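Local coordinates for L-Ala-D/L-Glu epimerase, a muconate lactonizing enzyme (Klebsiella pneumoniae subsp. pneumoniae MGH 78578, PDB 3FCP), which belongs to the enolase superfamily, as a member of the muconate lactonizing enzyme family, and holds a magnesium ion in its barrel domain, at residues R181-R184 with A185-A189; G280-S283 with V284-L287; A312-H315 with A316-T319. All coordinates share one frame; numbering follows the deposited sequence.

In the fold
All three contacts lie in the barrel-like C-terminal domain, and each is local, within one stretch of chain. Contact 1, partly buried, sits on helix 176-189 at the periphery, its centre about 26 Å from the centre of the chain, with charged side chains on one flank and I186 and T183 turned to the strands. Contacts 2 and 3 lie about 10 Å apart, centre to centre, and touch, V284 packing on W317 and P281 on A312 and A316. Contact 2, also partly buried, starts helix 283-294; contact 3, wholly buried, lies toward the C-terminal end of helix 307-317. Regular helical bonds and a CH-pi contact mark the first, backbone turns the second, and hydroxyl-to-carbonyl bonds beside an indole the third.

Contact 1: residues R181-R184 with A185-A189; sequences RHTR and AIVEA
H182 and I186, one helical turn apart on helix 176-189, meet where the CD1 methyl of I186 rests over a face of the imidazole. This helix is the crossover of a beta-alpha-beta unit between strands 166-170 and 195-199 of the barrel. The CH-pi contact has CD1 3.7 Å from the centroid of the H182 ring and 29° off its normal, and the two side chains slant across one another. The ring gets there because CG of H182 stands anti to the backbone N (chi1 167°); its ND1 is hydrogen-bonded to T148, which ties this flank to helix 148-158. T183 and V187 instead run side by side and point the same way, with L169, V198 and I196 of the flanking strands against this pair. Beneath the side chains, V187 N donates to T183 O at 2.9 Å, nearly straight on to the carbonyl. On another flank R184 and E188 slant past each other, NE of R184 5.6 Å from OE2 of E188, whose placing is less sure; R184 NH1 makes a long, weak ion pair with E215. The nearest side-chain approach is at the imidazole, CD1 of I186 to NE2 of H182 at 3.4 Å.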
loop_
_atom_site.group_PDB
_atom_site.type_symbol
_atom_site.label_atom_id
_atom_site.label_comp_id
_atom_site.label_asym_id
_atom_site.label_seq_id
_atom_site.Cartn_x
_atom_site.Cartn_y
_atom_site.Cartn_z
ATOM N N ARG A 181 -18.477 16.024 -28.972
ATOM C CA ARG A 181 -19.665 16.666 -29.537
ATOM C C ARG A 181 -20.411 15.633 -30.370
ATOM O O ARG A 181 -21.643 15.614 -30.409
ATOM C CB ARG A 181 -19.261 17.862 -30.404
ATOM C CG ARG A 181 -18.673 19.012 -29.599
ATOM C CD ARG A 181 -18.082 20.106 -30.475
ATOM N NE ARG A 181 -19.045 20.665 -31.420
ATOM C CZ ARG A 181 -19.295 20.162 -32.625
ATOM N NH1 ARG A 181 -18.650 19.081 -33.044
ATOM N NH2 ARG A 181 -20.190 20.742 -33.415
ATOM N N HIS A 182 -19.646 14.772 -31.034
ATOM C CA HIS A 182 -20.207 13.701 -31.850
ATOM C C HIS A 182 -21.023 12.769 -30.955
ATOM O O HIS A 182 -22.189 12.489 -31.228
ATOM C CB HIS A 182 -19.073 12.919 -32.523
ATOM C CG HIS A 182 -19.498 11.615 -33.125
ATOM N ND1 HIS A 182 -20.287 11.533 -34.253
ATOM C CD2 HIS A 182 -19.225 10.336 -32.764
ATOM C CE1 HIS A 182 -20.478 10.263 -34.563
ATOM N NE2 HIS A 182 -19.846 9.516 -33.675
ATOM N N THR A 183 -20.408 12.302 -29.872
ATOM C CA THR A 183 -21.090 11.392 -28.963
ATOM C C THR A 183 -22.275 12.055 -28.266
ATOM O O THR A 183 -23.333 11.445 -28.128
ATOM C CB THR A 183 -20.102 10.793 -27.914
ATOM O OG1 THR A 183 -20.836 10.049 -26.929
ATOM C CG2 THR A 183 -19.321 11.884 -27.227
ATOM N N ARG A 184 -22.114 13.304 -27.843
ATOM C CA ARG A 184 -23.208 14.008 -27.176
ATOM C C ARG A 184 -24.433 14.081 -28.091
ATOM O O ARG A 184 -25.563 13.872 -27.645
ATOM C CB ARG A 184 -22.780 15.422 -26.779
ATOM C CG ARG A 184 -23.827 16.168 -25.955
ATOM C CD ARG A 184 -23.379 17.586 -25.632
ATOM N NE ARG A 184 -22.144 17.607 -24.851
ATOM C CZ ARG A 184 -22.044 17.177 -23.595
ATOM N NH1 ARG A 184 -20.876 17.235 -22.964
ATOM N NH2 ARG A 184 -23.110 16.695 -22.966
ATOM N N ALA A 185 -24.203 14.370 -29.371
ATOM C CA ALA A 185 -25.289 14.463 -30.346
ATOM C C ALA A 185 -26.050 13.144 -30.447
ATOM O O ALA A 185 -27.286 13.122 -30.466
ATOM C CB ALA A 185 -24.731 14.849 -31.715
ATOM N N ILE A 186 -25.309 12.043 -30.504
ATOM C CA ILE A 186 -25.925 10.728 -30.605
ATOM C C ILE A 186 -26.691 10.385 -29.334
ATOM O O ILE A 186 -27.780 9.809 -29.389
ATOM C CB ILE A 186 -24.863 9.641 -30.886
ATOM C CG1 ILE A 186 -24.206 9.910 -32.242
ATOM C CG2 ILE A 186 -25.514 8.261 -30.882
ATOM C CD1 ILE A 186 -23.036 9.002 -32.563
ATOM N N VAL A 187 -26.126 10.745 -28.186
ATOM C CA VAL A 187 -26.776 10.475 -26.911
ATOM C C VAL A 187 -28.121 11.202 -26.833
ATOM O O VAL A 187 -29.119 10.629 -26.401
ATOM C CB VAL A 187 -25.881 10.915 -25.725
ATOM C CG1 VAL A 187 -26.660 10.837 -24.415
ATOM C CG2 VAL A 187 -24.653 10.019 -25.650
ATOM N N GLU A 188 -28.143 12.462 -27.260
ATOM C CA GLU A 188 -29.373 13.254 -27.241
ATOM C C GLU A 188 -30.424 12.657 -28.174
ATOM O O GLU A 188 -31.588 12.508 -27.803
ATOM C CB GLU A 188 -29.097 14.692 -27.686
ATOM C CG GLU A 188 -27.936 15.364 -26.991
ATOM C CD GLU A 188 -27.758 16.805 -27.428
ATOM O OE1 GLU A 188 -27.895 17.085 -28.642
ATOM O OE2 GLU A 188 -27.470 17.654 -26.558
ATOM N N ALA A 189 -29.996 12.316 -29.387
ATOM C CA ALA A 189 -30.879 11.754 -30.403
ATOM C C ALA A 189 -31.431 10.366 -30.075
ATOM O O ALA A 189 -32.642 10.153 -30.121
ATOM C CB ALA A 189 -30.158 11.719 -31.747
#

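Contact 2: residues G280-S283 with V284-L287; sequences GPNS and VLAL
G280 and V284 are joined by the first of three backbone hydrogen bonds in the N-terminal turn of helix 283-294, which follows the loop from helix 275-278 in the enolase-type barrel domain: V284 N donates to G280 O at 3.0 Å. The next two span only three residues. L285 N reaches N282 O at 3.0 Å and A286 N reaches S283 O at 3.3 Å, each donor standing well above its carbonyl plane, 58° out of it for L285; these two i+3 bonds are of 3-10 type, following one i+4 bond.

Carbon atoms close round P281 O. CG1 of V284 and CG of L285 each come to 3.4 Å from this oxygen, CG1 brought there by its place between the backbone N and the carbonyl carbon of V284 (chi1 73°). N282 and L285 cross at about a right angle in plain van der Waals packing, ND2 of N282 3.8 Å from CD1 of L285.

Polar links to the rest of the chain come from E110 of helix 103-121, whose carboxylate accepts from N282 N through one oxygen and bonds S283 OG through the other. P281 packs on the same helix, and V284 packs on L273 of strand 270-273 and on W317 of helix 307-317.

The carboxylate of E110 thus takes up polar groups at the start of the helix, which would probably favour its charged form, whereas P281 O is buried among methyl and methine groups with no polar partner.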
loop_
_atom_site.group_PDB
_atom_site.type_symbol
_atom_site.label_atom_id
_atom_site.label_comp_id
_atom_site.label_asym_id
_atom_site.label_seq_id
_atom_site.Cartn_x
_atom_site.Cartn_y
_atom_site.Cartn_z
ATOM N N GLY A 280 -9.705 -19.537 -27.869
ATOM C CA GLY A 280 -10.840 -20.388 -28.184
ATOM C C GLY A 280 -12.046 -20.336 -27.266
ATOM O O GLY A 280 -12.001 -19.737 -26.187
ATOM N N PRO A 281 -13.148 -20.977 -27.671
ATOM C CA PRO A 281 -14.403 -21.026 -26.907
ATOM C C PRO A 281 -14.267 -21.634 -25.505
ATOM O O PRO A 281 -15.000 -21.266 -24.598
ATOM C CB PRO A 281 -15.324 -21.859 -27.799
ATOM C CG PRO A 281 -14.787 -21.604 -29.192
ATOM C CD PRO A 281 -13.293 -21.666 -28.968
ATOM N N ASN A 282 -13.347 -22.578 -25.321
ATOM C CA ASN A 282 -13.176 -23.161 -23.989
ATOM C C ASN A 282 -12.180 -22.348 -23.169
ATOM O O ASN A 282 -12.414 -22.053 -21.989
ATOM C CB ASN A 282 -12.698 -24.619 -24.072
ATOM C CG ASN A 282 -12.638 -25.290 -22.702
ATOM O OD1 ASN A 282 -11.622 -25.878 -22.327
ATOM N ND2 ASN A 282 -13.729 -25.206 -21.953
ATOM N N SER A 283 -11.067 -21.980 -23.797
ATOM C CA SER A 283 -10.031 -21.200 -23.119
ATOM C C SER A 283 -10.550 -19.877 -22.564
ATOM O O SER A 283 -10.143 -19.445 -21.485
ATOM C CB SER A 283 -8.864 -20.926 -24.072
ATOM O OG SER A 283 -8.178 -22.125 -24.389
ATOM N N VAL A 284 -11.457 -19.232 -23.290
ATOM C CA VAL A 284 -11.986 -17.954 -22.829
ATOM C C VAL A 284 -12.799 -18.091 -21.537
ATOM O O VAL A 284 -12.932 -17.127 -20.780
ATOM C CB VAL A 284 -12.867 -17.278 -23.921
ATOM C CG1 VAL A 284 -14.194 -18.010 -24.058
ATOM C CG2 VAL A 284 -13.082 -15.799 -23.577
ATOM N N LEU A 285 -13.328 -19.286 -21.278
ATOM C CA LEU A 285 -14.121 -19.519 -20.073
ATOM C C LEU A 285 -13.323 -19.370 -18.777
ATOM O O LEU A 285 -13.892 -19.018 -17.739
ATOM C CB LEU A 285 -14.777 -20.908 -20.125
ATOM C CG LEU A 285 -15.732 -21.108 -21.306
ATOM C CD1 LEU A 285 -16.291 -22.527 -21.292
ATOM C CD2 LEU A 285 -16.865 -20.092 -21.222
ATOM N N ALA A 286 -12.016 -19.632 -18.826
ATOM C CA ALA A 286 -11.188 -19.478 -17.624
ATOM C C ALA A 286 -11.137 -17.990 -17.258
ATOM O O ALA A 286 -11.241 -17.615 -16.090
ATOM C CB ALA A 286 -9.771 -20.014 -17.871
ATOM N N LEU A 287 -10.980 -17.144 -18.270
ATOM C CA LEU A 287 -10.936 -15.700 -18.064
ATOM C C LEU A 287 -12.287 -15.267 -17.492
ATOM O O LEU A 287 -12.359 -14.451 -16.570
ATOM C CB LEU A 287 -10.706 -14.985 -19.398
ATOM C CG LEU A 287 -10.013 -13.621 -19.466
ATOM C CD1 LEU A 287 -10.584 -12.864 -20.653
ATOM C CD2 LEU A 287 -10.169 -12.823 -18.175
#

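Contact 3: residues A312-H315 with A316-T319; sequences ASLH and AWST
W317 folds its indole back along helix 307-317, over the carbonyl oxygen of S313. Its CB lies 3.6 Å from S313 O, and chi1 of -61° sets CG beside the backbone N of W317, on the side from which the preceding turn comes. At CG the gap to S313 O falls to 3.2 Å, and CD2 is equally near; the oxygen stands over one ring face, close to the CG-CD2 bond. That same oxygen accepts W317 N at 2.9 Å in a nearly straight bond, so the indole covers a carbonyl already engaged within the helix. Next to CG, CD1 of the indole touches CD1 of L314 loosely, while NE1, hydrogen-bonded outside these two segments, passes 3.7 Å from CB of S313, whose OG is bonded to G309 O. CE3 is 3.7 Å from S313 O, CZ2 meets S313 at its CB, and CZ3 packs on CG1 of V284.

The helix belongs to the enolase-type barrel domain, and toward its C-terminal end L137 of strand 136-143 and M328 each pack on both L314 and W317. Two hydroxyls take up carbonyls here. OG of S318 donates to H315 O at 2.7 Å from above the carbonyl plane. T319 closes on A316 O with both its backbone N and its OG1, the hydroxyl lying in the plane of that carbonyl, 2.8 Å away. Just beyond, CG2 of T319 sits 3.5 Å from H315 O.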
loop_
_atom_site.group_PDB
_atom_site.type_symbol
_atom_site.label_atom_id
_atom_site.label_comp_id
_atom_site.label_asym_id
_atom_site.label_seq_id
_atom_site.Cartn_x
_atom_site.Cartn_y
_atom_site.Cartn_z
ATOM N N ALA A 312 -19.056 -19.658 -32.948
ATOM C CA ALA A 312 -18.148 -20.303 -32.001
ATOM C C ALA A 312 -18.159 -19.468 -30.718
ATOM O O ALA A 312 -18.255 -20.009 -29.612
ATOM C CB ALA A 312 -16.740 -20.361 -32.579
ATOM N N SER A 313 -18.073 -18.147 -30.874
ATOM C CA SER A 313 -18.090 -17.241 -29.729
ATOM C C SER A 313 -19.432 -17.313 -29.013
ATOM O O SER A 313 -19.479 -17.364 -27.787
ATOM C CB SER A 313 -17.852 -15.796 -30.170
ATOM O OG SER A 313 -16.667 -15.680 -30.925
ATOM N N LEU A 314 -20.524 -17.308 -29.777
ATOM C CA LEU A 314 -21.860 -17.363 -29.181
ATOM C C LEU A 314 -22.088 -18.618 -28.333
ATOM O O LEU A 314 -22.749 -18.554 -27.307
ATOM C CB LEU A 314 -22.963 -17.279 -30.250
ATOM C CG LEU A 314 -23.498 -15.967 -30.856
ATOM C CD1 LEU A 314 -23.698 -14.897 -29.782
ATOM C CD2 LEU A 314 -22.566 -15.477 -31.901
ATOM N N HIS A 315 -21.551 -19.758 -28.751
ATOM C CA HIS A 315 -21.734 -20.976 -27.962
ATOM C C HIS A 315 -21.137 -20.787 -26.567
ATOM O O HIS A 315 -21.707 -21.244 -25.575
ATOM C CB HIS A 315 -21.093 -22.173 -28.661
ATOM C CG HIS A 315 -21.970 -22.801 -29.700
ATOM N ND1 HIS A 315 -23.092 -23.538 -29.381
ATOM C CD2 HIS A 315 -21.907 -22.782 -31.051
ATOM C CE1 HIS A 315 -23.681 -23.944 -30.490
ATOM N NE2 HIS A 315 -22.982 -23.499 -31.519
ATOM N N ALA A 316 -19.991 -20.108 -26.504
ATOM C CA ALA A 316 -19.323 -19.826 -25.236
ATOM C C ALA A 316 -20.109 -18.776 -24.445
ATOM O O ALA A 316 -20.362 -18.946 -23.250
ATOM C CB ALA A 316 -17.892 -19.336 -25.491
ATOM N N TRP A 317 -20.508 -17.699 -25.118
ATOM C CA TRP A 317 -21.264 -16.626 -24.467
ATOM C C TRP A 317 -22.577 -17.125 -23.857
ATOM O O TRP A 317 -23.020 -16.620 -22.823
ATOM C CB TRP A 317 -21.590 -15.504 -25.464
ATOM C CG TRP A 317 -20.414 -14.793 -26.116
ATOM C CD1 TRP A 317 -20.474 -13.955 -27.203
ATOM C CD2 TRP A 317 -19.025 -14.876 -25.755
ATOM N NE1 TRP A 317 -19.218 -13.517 -27.537
ATOM C CE2 TRP A 317 -18.309 -14.068 -26.670
ATOM C CE3 TRP A 317 -18.316 -15.556 -24.751
ATOM C CZ2 TRP A 317 -16.914 -13.923 -26.614
ATOM C CZ3 TRP A 317 -16.930 -15.414 -24.696
ATOM C CH2 TRP A 317 -16.243 -14.603 -25.625
ATOM N N SER A 318 -23.192 -18.116 -24.498
ATOM C CA SER A 318 -24.467 -18.666 -24.034
ATOM C C SER A 318 -24.396 -19.312 -22.661
ATOM O O SER A 318 -25.401 -19.410 -21.956
ATOM C CB SER A 318 -24.998 -19.706 -25.028
ATOM O OG SER A 318 -24.311 -20.943 -24.901
ATOM N N THR A 319 -23.213 -19.768 -22.278
ATOM C CA THR A 319 -23.065 -20.427 -20.990
ATOM C C THR A 319 -22.818 -19.449 -19.848
ATOM O O THR A 319 -22.736 -19.864 -18.693
ATOM C CB THR A 319 -21.881 -21.389 -20.998
ATOM O OG1 THR A 319 -20.668 -20.626 -21.028
ATOM C CG2 THR A 319 -21.937 -22.304 -22.224
#